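Local coordinates for protein scytalidopepsin B (Scytalidium lignicola, PDB 2IFR) that cleaves peptide bonds as an acid-acting endopeptidase of the glutamic peptidase (A4) family, at residues C165-T168 with S173-L176. Sequence-based numbering, arbitrary orientation.
Sequences CSVT and SVSL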
loop_
_atom_site.group_PDB
_atom_site.type_symbol
_atom_site.label_atom_id
_atom_site.label_comp_id
_atom_site.label_asym_id
_atom_site.label_seq_id
_atom_site.Cartn_x
_atom_site.Cartn_y
_atom_site.Cartn_z
ATOM N N CYS A 165 -8.913 2.921 -10.025
ATOM C CA CYS A 165 -8.570 1.660 -9.378
ATOM C C CYS A 165 -9.000 0.548 -10.314
ATOM O O CYS A 165 -10.088 0.653 -10.986
ATOM C CB CYS A 165 -9.296 1.507 -8.038
ATOM S SG CYS A 165 -8.727 2.728 -6.821
ATOM N N SER A 166 -8.197 -0.506 -10.385
ATOM C CA SER A 166 -8.521 -1.617 -11.266
ATOM C C SER A 166 -8.055 -2.897 -10.622
ATOM O O SER A 166 -6.887 -2.990 -10.143
ATOM C CB SER A 166 -7.847 -1.422 -12.638
ATOM O OG SER A 166 -7.928 -2.603 -13.405
ATOM N N VAL A 167 -8.955 -3.869 -10.538
ATOM C CA VAL A 167 -8.634 -5.174 -9.967
ATOM C C VAL A 167 -9.181 -6.174 -10.973
ATOM O O VAL A 167 -10.290 -5.935 -11.559
ATOM C CB VAL A 167 -9.353 -5.436 -8.588
ATOM C CG1 VAL A 167 -9.057 -6.853 -8.102
ATOM C CG2 VAL A 167 -8.877 -4.438 -7.534
ATOM N N THR A 168 -8.436 -7.247 -11.233
ATOM C CA THR A 168 -8.915 -8.295 -12.150
ATOM C C THR A 168 -8.748 -9.630 -11.467
ATOM O O THR A 168 -7.820 -9.823 -10.604
ATOM C CB THR A 168 -8.160 -8.323 -13.540
ATOM O OG1 THR A 168 -6.749 -8.484 -13.345
ATOM C CG2 THR A 168 -8.419 -7.046 -14.307
ATOM N N SER A 173 -12.431 -8.056 -14.808
ATOM C CA SER A 173 -12.308 -6.949 -13.864
ATOM C C SER A 173 -13.324 -7.092 -12.721
ATOM O O SER A 173 -14.497 -7.553 -12.931
ATOM C CB SER A 173 -12.501 -5.617 -14.584
ATOM O OG SER A 173 -13.863 -5.395 -14.848
ATOM N N VAL A 174 -12.901 -6.729 -11.516
ATOM C CA VAL A 174 -13.756 -6.814 -10.323
ATOM C C VAL A 174 -14.074 -5.407 -9.824
ATOM O O VAL A 174 -13.165 -4.518 -9.755
ATOM C CB VAL A 174 -13.048 -7.595 -9.197
ATOM C CG1 VAL A 174 -13.954 -7.705 -7.971
ATOM C CG2 VAL A 174 -12.652 -8.977 -9.700
ATOM N N SER A 175 -15.333 -5.177 -9.478
ATOM C CA SER A 175 -15.798 -3.873 -8.984
ATOM C C SER A 175 -15.397 -3.660 -7.530
ATOM O O SER A 175 -15.204 -4.663 -6.769
ATOM C CB SER A 175 -17.318 -3.820 -9.102
ATOM O OG SER A 175 -17.890 -2.932 -8.167
ATOM N N LEU A 176 -15.260 -2.399 -7.128
ATOM C CA LEU A 176 -14.917 -2.036 -5.728
ATOM C C LEU A 176 -16.200 -1.993 -4.866
ATOM O O LEU A 176 -16.149 -1.767 -3.617
ATOM C CB LEU A 176 -14.245 -0.659 -5.700
ATOM C CG LEU A 176 -12.721 -0.558 -5.517
ATOM C CD1 LEU A 176 -12.014 -1.667 -6.276
ATOM C CD2 LEU A 176 -12.258 0.817 -5.990
HETATM O O HOH W 1 -11.653 -3.269 -11.297
#
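Leu176 reaches back to Cys165 through its methyl CD2, which lies 3.7 Å from Cys165 CB and 4.1 Å from the sulfur SG, while its other methyl, CD1, turns to Val167 CG2 at 4.4 Å. Chi1 of Leu176, -103°, lies off the usual staggered values, and the branch end comes nearer the strand than its CB. Further along, Val167 CG1, anti to its own N (chi1 176°), lies alongside Val174 CB at 4.2 Å. Leu11 and Phe133 cover this apolar face, both touching Val167 and Leu176. On the other face Thr168 CG2 packs against Ser173 CA, its OG1 hydrogen-bonding Thr18 OG1 of strand 16-29.

Between the backbones, Val174 N donates a nearly straight bond to Val167 O (2.7 Å, 168° at the hydrogen), approaching from above the carbonyl plane. The same oxygen takes a CA-H contact from Ser173. Where the two strands separate, a water bridges the gap, accepting from Val167 N at 2.9 Å and donating to Val174 O over an unusually short separation. Beyond it the segments splay until Cys165 CA and Leu176 CA lie 8.2 Å apart, where the Leu176 methyl still touches Cys165. The arrangement is that of an antiparallel beta hairpin, 155-169 with 172-174, whose strands part around a bridging water at the margin of the all-beta fold of the A4 peptidases.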